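Hemolysin BL lytic component L1 (Bacillus cereus, PDB 7NMQ) is a lytic component of the haemolysin BL enterotoxin, an alpha-helical pore-forming toxin of the ClyA-like family, and probably helps to breach host cell membranes. Local coordinates at residues Leu61-Asn65 / Lys141-Asn145; Tyr68-Ala73 / Met134-Phe138; Asn54-Gln59 / Asp148-Val153; Arg184-Lys188 / Tyr292-Thr296. The contacts are given in a common frame with arbitrary orientation. Where two conformers were deposited one is given. Numbering follows the deposited sequence.

Contact 1. Residues Leu61-Asn65 / Lys141-Asn145; sequences LSRIN and KLYQN
Asn65 lays its side chain across the helical turn formed by Lys141, Leu142 and Asn145: Asn65 CB lies 3.8 Å from Leu142 CD2, and Asn65 ND2 lies 3.7 Å from Asn145 CB. Both segments are regular alpha helix, as the backbone bonds Asn65 N to Leu61 O (2.8 Å) and Asn145 N to Lys141 O (3.0 Å) attest. They run antiparallel, with axes 10.4 Å apart and crossing at -160°. The register sets Ser62 against Asn145 (CA-CA 6.7 Å) and Asn65 against Leu142 (CA-CA 7.0 Å). Asn65 adopts chi1 m, Asn145 chi1 t, and the two CA-to-CB bonds each point toward the other helix. The Asn145 side chain reaches Ser62, whose OG is hydrogen-bonded to the Asn58 carbonyl one turn earlier. Leu61 (chi1 t, chi2 p) lies at the exposed margin. A water accepts a weak bond from Asn65 ND2 (3.3 Å) and donates to Lys141 O (2.6 Å). Helix 275-325 packs against both, with Leu290 touching Ser62 and Asn145, and Tyr294 and Val297 touching Leu142. Such lateral packing joins long helices in a ClyA-like bundle. With amide side chains at its centre and 243 Å² buried, the interface is not purely apolar.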
loop_
_atom_site.group_PDB
_atom_site.type_symbol
_atom_site.label_atom_id
_atom_site.label_comp_id
_atom_site.label_asym_id
_atom_site.label_seq_id
_atom_site.Cartn_x
_atom_site.Cartn_y
_atom_site.Cartn_z
ATOM N N LEU A 61 -18.908 -6.387 8.532
ATOM C CA LEU A 61 -17.946 -5.370 9.007
ATOM C C LEU A 61 -16.666 -5.417 8.163
ATOM O O LEU A 61 -16.083 -4.357 7.922
ATOM C CB LEU A 61 -17.635 -5.621 10.475
ATOM C CG LEU A 61 -16.782 -4.545 11.133
ATOM C CD1 LEU A 61 -17.438 -3.180 11.047
ATOM C CD2 LEU A 61 -16.581 -4.939 12.578
ATOM N N SER A 62 -16.267 -6.574 7.654
ATOM C CA SER A 62 -15.076 -6.654 6.786
ATOM C C SER A 62 -15.343 -5.736 5.586
ATOM O O SER A 62 -14.400 -5.085 5.086
ATOM C CB SER A 62 -14.785 -8.046 6.308
ATOM O OG SER A 62 -14.591 -8.954 7.377
ATOM N N ARG A 63 -16.578 -5.784 5.042
ATOM C CA ARG A 63 -16.849 -5.013 3.812
ATOM C C ARG A 63 -16.908 -3.521 4.137
ATOM O O ARG A 63 -16.422 -2.679 3.322
ATOM C CB ARG A 63 -18.086 -5.518 3.075
ATOM C CG ARG A 63 -17.955 -6.967 2.605
ATOM C CD ARG A 63 -19.040 -7.422 1.658
ATOM N NE ARG A 63 -20.292 -7.606 2.325
ATOM C CZ ARG A 63 -20.719 -8.727 2.942
ATOM N NH1 ARG A 63 -20.073 -9.879 2.903
ATOM N NH2 ARG A 63 -21.896 -8.681 3.506
ATOM N N ILE A 64 -17.409 -3.169 5.306
ATOM C CA ILE A 64 -17.357 -1.754 5.791
ATOM C C ILE A 64 -15.893 -1.333 5.896
ATOM O O ILE A 64 -15.563 -0.216 5.453
ATOM C CB ILE A 64 -18.084 -1.632 7.126
ATOM C CG1 ILE A 64 -19.590 -1.702 6.863
ATOM C CG2 ILE A 64 -17.701 -0.401 7.919
ATOM C CD1 ILE A 64 -20.374 -1.810 8.085
ATOM N N ASN A 65 -15.042 -2.158 6.485
ATOM C CA ASN A 65 -13.619 -1.758 6.645
ATOM C C ASN A 65 -12.976 -1.602 5.272
ATOM O O ASN A 65 -12.099 -0.713 5.079
ATOM C CB ASN A 65 -12.860 -2.769 7.494
ATOM C CG ASN A 65 -13.201 -2.701 8.954
ATOM O OD1 ASN A 65 -13.774 -1.729 9.423
ATOM N ND2 ASN A 65 -12.883 -3.777 9.641
ATOM N N LYS A 141 -9.233 -1.335 14.158
ATOM C CA LYS A 141 -10.523 -1.900 13.657
ATOM C C LYS A 141 -10.259 -3.135 12.806
ATOM O O LYS A 141 -10.987 -4.128 12.966
ATOM C CB LYS A 141 -11.288 -0.847 12.852
ATOM C CG LYS A 141 -11.754 0.357 13.646
ATOM C CD LYS A 141 -12.661 0.107 14.810
ATOM C CE LYS A 141 -13.034 1.373 15.567
ATOM N NZ LYS A 141 -14.207 2.083 14.984
ATOM N N LEU A 142 -9.202 -3.135 12.002
ATOM C CA LEU A 142 -8.882 -4.309 11.163
ATOM C C LEU A 142 -8.483 -5.466 12.055
ATOM O O LEU A 142 -8.858 -6.621 11.780
ATOM C CB LEU A 142 -7.770 -3.971 10.179
ATOM C CG LEU A 142 -8.142 -2.986 9.084
ATOM C CD1 LEU A 142 -6.906 -2.555 8.327
ATOM C CD2 LEU A 142 -9.158 -3.550 8.092
ATOM N N TYR A 143 -7.681 -5.206 13.083
ATOM C CA TYR A 143 -7.256 -6.271 14.013
ATOM C C TYR A 143 -8.452 -6.842 14.761
ATOM O O TYR A 143 -8.506 -8.079 14.919
ATOM C CB TYR A 143 -6.210 -5.714 14.974
ATOM C CG TYR A 143 -5.629 -6.702 15.955
ATOM C CD1 TYR A 143 -5.048 -7.881 15.522
ATOM C CD2 TYR A 143 -5.622 -6.442 17.316
ATOM C CE1 TYR A 143 -4.483 -8.773 16.418
ATOM C CE2 TYR A 143 -5.016 -7.304 18.217
ATOM C CZ TYR A 143 -4.417 -8.466 17.771
ATOM O OH TYR A 143 -3.780 -9.321 18.651
ATOM N N GLN A 144 -9.386 -6.004 15.187
ATOM C CA GLN A 144 -10.583 -6.490 15.922
ATOM C C GLN A 144 -11.411 -7.374 14.994
ATOM O O GLN A 144 -11.802 -8.477 15.396
ATOM C CB GLN A 144 -11.411 -5.309 16.387
ATOM C CG GLN A 144 -10.790 -4.652 17.600
ATOM C CD GLN A 144 -10.682 -5.643 18.736
ATOM O OE1 GLN A 144 -11.624 -6.364 19.048
ATOM N NE2 GLN A 144 -9.516 -5.708 19.358
ATOM N N ASN A 145 -11.604 -6.944 13.758
ATOM C CA ASN A 145 -12.451 -7.729 12.826
ATOM C C ASN A 145 -11.736 -9.043 12.500
ATOM O O ASN A 145 -12.355 -10.123 12.480
ATOM C CB ASN A 145 -12.733 -6.925 11.559
ATOM C CG ASN A 145 -13.700 -7.626 10.628
ATOM O OD1 ASN A 145 -14.759 -8.116 11.015
ATOM N ND2 ASN A 145 -13.318 -7.731 9.398
HETATM O O HOH W 1 -13.618 -3.831 12.895
#

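Contact 2. Residues Tyr68-Ala73 / Met134-Phe138; sequences YWLDTA and MLQDF
Within the helical bundle of this ClyA-like toxin, an aromatic and methionine cluster joins the antiparallel helix pair 45-103 and 107-154. Segments 68-73 and 134-138 run antiparallel, their axes 12.0 Å apart and crossing at 157°; the closest CA pair is Ala73-Leu135, 6.9 Å. Residues 134-138 form a regular helix, whereas 69-73 contains a wider pi-type turn: Tyr68 O accepts from both Thr72 N and Ala73 N, each at 2.9 Å.

The aromatic contacts centre on Phe138 (chi1 t, chi2 44°). Tyr68 (chi1 t, chi2 85°) places CD2 over one face of the Phe138 ring, 3.5 Å from Phe138 CD1; the centroids lie 4.9 Å apart with planes at 43°, an oblique pair. Trp69 CB meets Phe138 CZ at 3.9 Å, while Trp69 NE1 is hydrogen-bonded to Asp25 of helix 10-33.

Sulfur and aliphatic contacts involve Met134 (chi1 t, chi2 m, chi3 m). Its SD lies at the edge of the Tyr68 ring, 5.4 Å from the centroid, a Met-aromatic contact. Ala73 CB touches Met134 SD at 3.7 Å, Leu135 CD2 at 4.2 Å and Phe138 CD2 at 4.3 Å. Leu135 also packs on Ile301 and Leu304 of helix 275-325.

The polar link is indirect: one water lies 2.8 Å from Tyr68 OH and donates to Met134 O at 2.7 Å.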
loop_
_atom_site.group_PDB
_atom_site.type_symbol
_atom_site.label_atom_id
_atom_site.label_comp_id
_atom_site.label_asym_id
_atom_site.label_seq_id
_atom_site.Cartn_x
_atom_site.Cartn_y
_atom_site.Cartn_z
ATOM N N TYR A 68 -13.951 1.627 3.903
ATOM C CA TYR A 68 -13.287 2.717 4.646
ATOM C C TYR A 68 -11.895 2.890 4.045
ATOM O O TYR A 68 -11.465 4.041 3.858
ATOM C CB TYR A 68 -13.116 2.387 6.125
ATOM C CG TYR A 68 -12.548 3.528 6.921
ATOM C CD1 TYR A 68 -13.368 4.517 7.417
ATOM C CD2 TYR A 68 -11.177 3.618 7.160
ATOM C CE1 TYR A 68 -12.836 5.575 8.144
ATOM C CE2 TYR A 68 -10.639 4.646 7.921
ATOM C CZ TYR A 68 -11.474 5.631 8.398
ATOM O OH TYR A 68 -10.974 6.660 9.135
ATOM N N TRP A 69 -11.178 1.808 3.785
ATOM C CA TRP A 69 -9.860 1.908 3.094
ATOM C C TRP A 69 -10.070 2.714 1.816
ATOM O O TRP A 69 -9.331 3.697 1.560
ATOM C CB TRP A 69 -9.213 0.545 2.803
ATOM C CG TRP A 69 -8.157 0.678 1.752
ATOM C CD1 TRP A 69 -8.241 0.343 0.436
ATOM C CD2 TRP A 69 -6.903 1.371 1.910
ATOM N NE1 TRP A 69 -7.103 0.730 -0.233
ATOM C CE2 TRP A 69 -6.275 1.383 0.642
ATOM C CE3 TRP A 69 -6.274 1.976 3.002
ATOM C CZ2 TRP A 69 -5.009 1.933 0.443
ATOM C CZ3 TRP A 69 -5.038 2.542 2.785
ATOM C CH2 TRP A 69 -4.418 2.509 1.542
ATOM N N LEU A 70 -10.981 2.279 0.959
ATOM C CA LEU A 70 -11.067 2.841 -0.403
ATOM C C LEU A 70 -11.528 4.293 -0.355
ATOM O O LEU A 70 -11.035 5.087 -1.185
ATOM C CB LEU A 70 -12.020 2.013 -1.268
ATOM C CG LEU A 70 -11.606 0.573 -1.586
ATOM C CD1 LEU A 70 -12.794 -0.223 -2.158
ATOM C CD2 LEU A 70 -10.406 0.531 -2.529
ATOM N N ASP A 71 -12.413 4.659 0.552
ATOM C CA ASP A 71 -13.108 5.951 0.467
ATOM C C ASP A 71 -12.558 6.972 1.461
ATOM O O ASP A 71 -12.770 8.165 1.222
ATOM C CB ASP A 71 -14.603 5.799 0.668
ATOM C CG ASP A 71 -15.279 4.911 -0.368
ATOM O OD1 ASP A 71 -14.731 4.772 -1.482
ATOM O OD2 ASP A 71 -16.354 4.397 -0.069
ATOM N N THR A 72 -11.928 6.532 2.543
ATOM C CA THR A 72 -11.510 7.456 3.618
ATOM C C THR A 72 -10.000 7.348 3.876
ATOM O O THR A 72 -9.327 8.403 3.795
ATOM C CB THR A 72 -12.345 7.242 4.877
ATOM O OG1 THR A 72 -13.716 7.367 4.502
ATOM C CG2 THR A 72 -11.989 8.223 5.979
ATOM N N ALA A 73 -9.466 6.178 4.174
ATOM C CA ALA A 73 -8.037 6.052 4.558
ATOM C C ALA A 73 -7.132 6.299 3.357
ATOM O O ALA A 73 -6.161 7.098 3.441
ATOM C CB ALA A 73 -7.765 4.706 5.153
ATOM N N MET A 134 -4.813 8.338 12.004
ATOM C CA MET A 134 -5.982 7.759 11.295
ATOM C C MET A 134 -5.692 6.299 10.943
ATOM O O MET A 134 -6.562 5.420 11.191
ATOM C CB MET A 134 -6.332 8.622 10.081
ATOM C CG MET A 134 -7.438 8.148 9.213
ATOM S SD MET A 134 -7.039 6.728 8.149
ATOM C CE MET A 134 -5.818 7.494 7.104
ATOM N N LEU A 135 -4.488 5.995 10.461
ATOM C CA LEU A 135 -4.168 4.597 10.093
ATOM C C LEU A 135 -4.057 3.704 11.316
ATOM O O LEU A 135 -4.432 2.510 11.202
ATOM C CB LEU A 135 -2.905 4.510 9.261
ATOM C CG LEU A 135 -3.031 5.077 7.870
ATOM C CD1 LEU A 135 -1.668 5.056 7.207
ATOM C CD2 LEU A 135 -4.054 4.317 7.037
ATOM N N GLN A 136 -3.543 4.211 12.421
ATOM C CA GLN A 136 -3.420 3.406 13.648
ATOM C C GLN A 136 -4.824 3.055 14.124
ATOM O O GLN A 136 -5.019 1.868 14.462
ATOM C CB GLN A 136 -2.604 4.139 14.713
ATOM C CG GLN A 136 -2.257 3.192 15.855
ATOM C CD GLN A 136 -1.574 1.952 15.320
ATOM O OE1 GLN A 136 -2.064 0.823 15.434
ATOM N NE2 GLN A 136 -0.408 2.160 14.737
ATOM N N ASP A 137 -5.755 4.012 14.100
ATOM C CA ASP A 137 -7.161 3.777 14.500
ATOM C C ASP A 137 -7.739 2.669 13.589
ATOM O O ASP A 137 -8.405 1.730 14.066
ATOM C CB ASP A 137 -8.016 5.039 14.443
ATOM C CG ASP A 137 -7.677 6.115 15.469
ATOM O OD1 ASP A 137 -7.045 5.788 16.500
ATOM O OD2 ASP A 137 -8.084 7.264 15.245
ATOM N N PHE A 138 -7.486 2.774 12.297
ATOM C CA PHE A 138 -8.031 1.834 11.315
ATOM C C PHE A 138 -7.397 0.473 11.529
ATOM O O PHE A 138 -8.082 -0.561 11.482
ATOM C CB PHE A 138 -7.753 2.357 9.925
ATOM C CG PHE A 138 -8.332 1.513 8.824
ATOM C CD1 PHE A 138 -9.628 1.011 8.894
ATOM C CD2 PHE A 138 -7.591 1.276 7.695
ATOM C CE1 PHE A 138 -10.131 0.223 7.860
ATOM C CE2 PHE A 138 -8.107 0.550 6.635
ATOM C CZ PHE A 138 -9.394 0.058 6.718
HETATM O O HOH W 2 -9.277 5.766 11.142
#

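Contact 3. Residues Asn54-Gln59 / Asp148-Val153; sequences NIHLNQ and DFKNNV
Asp148 starts the contact, its CB lying 3.7 Å from Asn58 OD1. The helix it belongs to runs antiparallel to 54-59, with axes 9.5 Å apart and a crossing of -154°; both segments are regular alpha helix, and the register pairs Asn58 with Phe149 (CA-CA 5.9 Å) and Ile55 with Asn152 (6.3 Å). Phe149 follows, with chi1 t and chi2 82°. Asn58 CB is at its ring edge, 3.7 Å from Phe149 CD1, and Phe149 CE1 meets Ile55 CG2 and Gln59 CG, each at 4.0 Å. Leu283, Ala286 and Leu290 of helix 275-325 also pack against Phe149. One turn on, Asn152 (chi1 m) faces Asn58 (chi1 m), and Asn58 ND2 donates to Asn152 OD1 at 2.9 Å with an N-H...O angle of 151°. A water lies 3.2 Å from Asn58 OD1 and 2.9 Å from Asn152 OD1. Asn152 CB also touches Ile55 CG1 at 3.6 Å, and Asn152 OD1 is 3.6 Å from Asn54 CB. Val153 completes the row, with CG2 4.1 Å from Ile55 CD1. An asparagine pair bonded directly between helices, beside an apolar layer facing a third helix, here joins the antiparallel helix pair 45-103 and 107-154 within a ClyA-like helical bundle.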
loop_
_atom_site.group_PDB
_atom_site.type_symbol
_atom_site.label_atom_id
_atom_site.label_comp_id
_atom_site.label_asym_id
_atom_site.label_seq_id
_atom_site.Cartn_x
_atom_site.Cartn_y
_atom_site.Cartn_z
ATOM N N ASN A 54 -22.747 -14.888 13.735
ATOM C CA ASN A 54 -21.628 -14.000 14.094
ATOM C C ASN A 54 -20.679 -13.828 12.916
ATOM O O ASN A 54 -20.201 -12.715 12.709
ATOM C CB ASN A 54 -20.915 -14.528 15.319
ATOM C CG ASN A 54 -21.790 -14.293 16.520
ATOM O OD1 ASN A 54 -22.531 -13.322 16.583
ATOM N ND2 ASN A 54 -21.613 -15.082 17.526
ATOM N N ILE A 55 -20.409 -14.896 12.183
ATOM C CA ILE A 55 -19.553 -14.809 10.970
ATOM C C ILE A 55 -20.174 -13.835 9.991
ATOM O O ILE A 55 -19.471 -13.018 9.396
ATOM C CB ILE A 55 -19.341 -16.196 10.379
ATOM C CG1 ILE A 55 -18.371 -16.932 11.305
ATOM C CG2 ILE A 55 -18.865 -16.085 8.943
ATOM C CD1 ILE A 55 -18.238 -18.383 11.071
ATOM N N HIS A 56 -21.472 -13.915 9.754
ATOM C CA HIS A 56 -22.099 -12.987 8.802
ATOM C C HIS A 56 -21.953 -11.551 9.278
ATOM O O HIS A 56 -21.680 -10.673 8.440
ATOM C CB HIS A 56 -23.572 -13.315 8.637
ATOM C CG HIS A 56 -23.769 -14.549 7.829
ATOM N ND1 HIS A 56 -24.944 -15.249 7.885
ATOM C CD2 HIS A 56 -22.974 -15.174 6.926
ATOM C CE1 HIS A 56 -24.846 -16.293 7.055
ATOM N NE2 HIS A 56 -23.654 -16.279 6.450
ATOM N N LEU A 57 -22.080 -11.282 10.576
ATOM C CA LEU A 57 -21.847 -9.917 11.094
ATOM C C LEU A 57 -20.372 -9.544 10.864
ATOM O O LEU A 57 -20.098 -8.390 10.501
ATOM C CB LEU A 57 -22.162 -9.856 12.589
ATOM C CG LEU A 57 -23.620 -10.084 12.931
ATOM C CD1 LEU A 57 -23.829 -10.017 14.445
ATOM C CD2 LEU A 57 -24.535 -9.144 12.224
ATOM N N ASN A 58 -19.460 -10.460 11.073
ATOM C CA ASN A 58 -18.025 -10.181 10.847
ATOM C C ASN A 58 -17.800 -9.868 9.377
ATOM O O ASN A 58 -16.993 -8.963 9.055
ATOM C CB ASN A 58 -17.133 -11.344 11.198
ATOM C CG ASN A 58 -17.178 -11.746 12.659
ATOM O OD1 ASN A 58 -17.492 -10.971 13.587
ATOM N ND2 ASN A 58 -16.790 -12.961 12.871
ATOM N N GLN A 59 -18.474 -10.551 8.461
ATOM C CA GLN A 59 -18.238 -10.360 7.014
ATOM C C GLN A 59 -18.794 -8.995 6.634
ATOM O O GLN A 59 -18.185 -8.297 5.813
ATOM C CB GLN A 59 -18.852 -11.486 6.167
ATOM C CG GLN A 59 -18.179 -12.813 6.399
ATOM C CD GLN A 59 -18.695 -13.912 5.509
ATOM O OE1 GLN A 59 -19.763 -14.475 5.734
ATOM N NE2 GLN A 59 -17.964 -14.172 4.468
ATOM N N ASP A 148 -11.903 -11.425 15.669
ATOM C CA ASP A 148 -13.314 -11.859 15.848
ATOM C C ASP A 148 -13.626 -12.960 14.833
ATOM O O ASP A 148 -14.162 -14.033 15.200
ATOM C CB ASP A 148 -14.294 -10.739 15.530
ATOM C CG ASP A 148 -14.405 -9.647 16.570
ATOM O OD1 ASP A 148 -14.030 -9.909 17.719
ATOM O OD2 ASP A 148 -14.978 -8.591 16.232
ATOM N N PHE A 149 -13.277 -12.714 13.583
ATOM C CA PHE A 149 -13.523 -13.659 12.487
ATOM C C PHE A 149 -12.734 -14.936 12.711
ATOM O O PHE A 149 -13.316 -16.052 12.665
ATOM C CB PHE A 149 -13.212 -12.983 11.167
ATOM C CG PHE A 149 -13.576 -13.802 9.963
ATOM C CD1 PHE A 149 -14.870 -13.810 9.509
ATOM C CD2 PHE A 149 -12.643 -14.593 9.335
ATOM C CE1 PHE A 149 -15.211 -14.546 8.381
ATOM C CE2 PHE A 149 -12.986 -15.335 8.232
ATOM C CZ PHE A 149 -14.256 -15.267 7.733
ATOM N N LYS A 150 -11.434 -14.838 13.005
ATOM C CA LYS A 150 -10.597 -16.022 13.234
ATOM C C LYS A 150 -11.220 -16.834 14.358
ATOM O O LYS A 150 -11.270 -18.057 14.253
ATOM C CB LYS A 150 -9.174 -15.610 13.622
ATOM C CG LYS A 150 -8.260 -16.753 14.017
ATOM C CD LYS A 150 -6.781 -16.327 14.122
ATOM C CE LYS A 150 -5.959 -17.314 14.911
ATOM N NZ LYS A 150 -5.871 -18.609 14.186
ATOM N N ASN A 151 -11.639 -16.213 15.451
ATOM C CA ASN A 151 -12.214 -16.966 16.594
ATOM C C ASN A 151 -13.522 -17.653 16.170
ATOM O O ASN A 151 -13.731 -18.811 16.564
ATOM C CB ASN A 151 -12.373 -16.046 17.794
ATOM C CG ASN A 151 -12.886 -16.812 18.985
ATOM O OD1 ASN A 151 -12.244 -17.740 19.420
ATOM N ND2 ASN A 151 -14.097 -16.500 19.404
ATOM N N ASN A 152 -14.351 -17.028 15.368
ATOM C CA ASN A 152 -15.647 -17.635 14.994
ATOM C C ASN A 152 -15.369 -18.747 13.999
ATOM O O ASN A 152 -16.092 -19.777 14.029
ATOM C CB ASN A 152 -16.598 -16.602 14.429
ATOM C CG ASN A 152 -17.195 -15.677 15.457
ATOM O OD1 ASN A 152 -17.355 -14.469 15.233
ATOM N ND2 ASN A 152 -17.589 -16.235 16.567
ATOM N N VAL A 153 -14.330 -18.626 13.174
ATOM C CA VAL A 153 -14.004 -19.648 12.150
ATOM C C VAL A 153 -13.256 -20.821 12.751
ATOM O O VAL A 153 -13.542 -21.986 12.328
ATOM C CB VAL A 153 -13.239 -19.027 10.974
ATOM C CG1 VAL A 153 -12.640 -20.089 10.061
ATOM C CG2 VAL A 153 -14.182 -18.079 10.250
HETATM O O HOH W 3 -18.050 -11.965 16.622
#

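Contact 4. Residues Arg184-Lys188 / Tyr292-Thr296; sequences RSTQK and YLYQT. With EDO (1,2-ethanediol), chain G.
A tyrosine ring bridges two helices of the toxin's bundle here, beside a small pocket occupied by 1,2-ethanediol, probably from the crystallisation liquor. Segments 184-188 and 292-296, both alpha-helical, run roughly parallel at 31° (signed crossing -31°). Their axes are 14.0 Å apart and the nearest CA pair, Lys188-Tyr292, is 8.9 Å, so long side chains must span the gap. Tyr292 (chi1 m, chi2 -27°) extends across, its OH 3.5 Å from Ser185 CA. Lys188, with chi1 to chi3 all t, lies over one ring face: CD is 3.4 Å from the Tyr292 centroid and 9° off the normal, a CH-pi contact, and NZ is 4.9 Å from that centroid, a cation-pi contact. Lys188 NZ is also hydrogen-bonded to Tyr27 OH and, at 3.2 Å, to a water that donates to Thr296 OG1 (2.7 Å). Arg184, with chi1 to chi3 all m, brings NH2 to the ring edge, 3.7 Å from Tyr292 CD2. Its NE donates to ethanediol O2 (2.8 Å), which donates to Arg184 O (2.8 Å). The contact thus couples helix 173-200 to helix 275-325; Arg184 also packs on Ile266 of helix 247-272, while Thr296 touches Val23 and Met24 of helix 10-33.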
loop_
_atom_site.group_PDB
_atom_site.type_symbol
_atom_site.label_atom_id
_atom_site.label_comp_id
_atom_site.label_asym_id
_atom_site.label_seq_id
_atom_site.Cartn_x
_atom_site.Cartn_y
_atom_site.Cartn_z
ATOM N N ARG A 184 -2.336 -19.691 -0.009
ATOM C CA ARG A 184 -2.422 -18.227 0.198
ATOM C C ARG A 184 -1.066 -17.681 0.673
ATOM O O ARG A 184 -0.675 -16.593 0.228
ATOM C CB ARG A 184 -3.539 -17.906 1.182
ATOM C CG ARG A 184 -4.938 -18.035 0.596
ATOM C CD ARG A 184 -5.166 -17.112 -0.608
ATOM N NE ARG A 184 -4.908 -15.702 -0.334
ATOM C CZ ARG A 184 -5.674 -14.904 0.384
ATOM N NH1 ARG A 184 -6.800 -15.369 0.894
ATOM N NH2 ARG A 184 -5.303 -13.638 0.610
ATOM N N SER A 185 -0.327 -18.385 1.523
ATOM C CA SER A 185 0.975 -17.847 2.008
ATOM C C SER A 185 2.011 -17.927 0.869
ATOM O O SER A 185 2.810 -16.996 0.695
ATOM C CB SER A 185 1.419 -18.514 3.282
ATOM O OG SER A 185 1.483 -19.920 3.145
ATOM N N THR A 186 1.963 -18.973 0.049
ATOM C CA THR A 186 2.839 -19.074 -1.139
ATOM C C THR A 186 2.494 -17.936 -2.087
ATOM O O THR A 186 3.400 -17.298 -2.644
ATOM C CB THR A 186 2.748 -20.456 -1.784
ATOM O OG1 THR A 186 3.115 -21.401 -0.780
ATOM C CG2 THR A 186 3.603 -20.624 -3.011
ATOM N N GLN A 187 1.214 -17.713 -2.317
ATOM C CA GLN A 187 0.774 -16.715 -3.295
ATOM C C GLN A 187 1.217 -15.324 -2.842
ATOM O O GLN A 187 1.659 -14.491 -3.693
ATOM C CB GLN A 187 -0.750 -16.771 -3.389
ATOM C CG GLN A 187 -1.286 -15.935 -4.510
ATOM C CD GLN A 187 -2.778 -16.025 -4.672
ATOM O OE1 GLN A 187 -3.317 -16.086 -5.790
ATOM N NE2 GLN A 187 -3.450 -16.018 -3.549
ATOM N N LYS A 188 1.080 -15.017 -1.557
ATOM C CA LYS A 188 1.452 -13.681 -1.055
ATOM C C LYS A 188 2.947 -13.482 -1.268
ATOM O O LYS A 188 3.322 -12.355 -1.624
ATOM C CB LYS A 188 1.101 -13.588 0.427
ATOM C CG LYS A 188 1.383 -12.218 1.031
ATOM C CD LYS A 188 0.903 -12.019 2.420
ATOM C CE LYS A 188 1.027 -10.572 2.856
ATOM N NZ LYS A 188 0.802 -9.585 1.759
ATOM N N TYR A 292 -3.779 -10.313 6.520
ATOM C CA TYR A 292 -2.893 -9.594 5.579
ATOM C C TYR A 292 -3.270 -8.103 5.553
ATOM O O TYR A 292 -2.367 -7.234 5.411
ATOM C CB TYR A 292 -2.962 -10.234 4.199
ATOM C CG TYR A 292 -2.444 -11.645 4.130
ATOM C CD1 TYR A 292 -1.481 -12.131 5.008
ATOM C CD2 TYR A 292 -2.806 -12.453 3.083
ATOM C CE1 TYR A 292 -1.005 -13.434 4.920
ATOM C CE2 TYR A 292 -2.340 -13.758 2.987
ATOM C CZ TYR A 292 -1.415 -14.254 3.887
ATOM O OH TYR A 292 -1.016 -15.579 3.746
ATOM N N LEU A 293 -4.553 -7.767 5.655
ATOM C CA LEU A 293 -5.009 -6.359 5.649
ATOM C C LEU A 293 -4.372 -5.614 6.825
ATOM O O LEU A 293 -3.810 -4.522 6.584
ATOM C CB LEU A 293 -6.534 -6.255 5.713
ATOM C CG LEU A 293 -7.267 -6.344 4.385
ATOM C CD1 LEU A 293 -8.742 -6.682 4.600
ATOM C CD2 LEU A 293 -7.158 -5.015 3.646
ATOM N N TYR A 294 -4.472 -6.105 8.057
ATOM C CA TYR A 294 -3.934 -5.277 9.162
ATOM C C TYR A 294 -2.399 -5.265 9.035
ATOM O O TYR A 294 -1.788 -4.226 9.375
ATOM C CB TYR A 294 -4.475 -5.670 10.537
ATOM C CG TYR A 294 -3.882 -6.879 11.190
ATOM C CD1 TYR A 294 -2.615 -6.859 11.735
ATOM C CD2 TYR A 294 -4.635 -8.037 11.399
ATOM C CE1 TYR A 294 -2.084 -7.981 12.363
ATOM C CE2 TYR A 294 -4.110 -9.151 12.043
ATOM C CZ TYR A 294 -2.818 -9.136 12.521
ATOM O OH TYR A 294 -2.309 -10.234 13.163
ATOM N N GLN A 295 -1.776 -6.320 8.520
ATOM C CA GLN A 295 -0.304 -6.374 8.362
ATOM C C GLN A 295 0.141 -5.315 7.355
ATOM O O GLN A 295 1.197 -4.678 7.550
ATOM C CB GLN A 295 0.183 -7.739 7.914
ATOM C CG GLN A 295 -0.088 -8.818 8.939
ATOM C CD GLN A 295 0.083 -10.187 8.314
ATOM O OE1 GLN A 295 0.489 -10.361 7.148
ATOM N NE2 GLN A 295 -0.171 -11.179 9.111
ATOM N N THR A 296 -0.623 -5.150 6.285
ATOM C CA THR A 296 -0.298 -4.194 5.212
ATOM C C THR A 296 -0.487 -2.770 5.734
ATOM O O THR A 296 0.353 -1.886 5.412
ATOM C CB THR A 296 -1.124 -4.457 3.949
ATOM O OG1 THR A 296 -0.910 -5.801 3.541
ATOM C CG2 THR A 296 -0.678 -3.532 2.850
HETATM C C1 EDO G . -1.712 -12.209 -1.034
HETATM O O1 EDO G . -1.573 -12.000 -2.402
HETATM C C2 EDO G . -2.700 -13.248 -0.695
HETATM O O2 EDO G . -2.344 -14.610 -0.868
HETATM O O HOH W 4 1.480 -6.627 2.647
#

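Overall arrangement
Contacts 3, 1 and 2 are successive stations along one antiparallel pair, helices 45-103 and 107-154. Centre-to-centre spacings are about 10 Å from contact 3 to contact 1 and 11 Å from contact 1 to contact 2, with 21 Å between contacts 3 and 2. In sequence, contact 3 encloses contact 1, which encloses contact 2, as expected of a helical hairpin. Contact 4 comes later in the chain and joins helices 173-200 and 275-325; its centre lies 16 Å from that of contact 1 and 18 Å from those of contacts 2 and 3. It touches contact 1 through Tyr294 on Leu142 and Tyr143, so helix 275-325 ties the hairpin to the remaining bundle, consistent with an elongated ClyA-like fold.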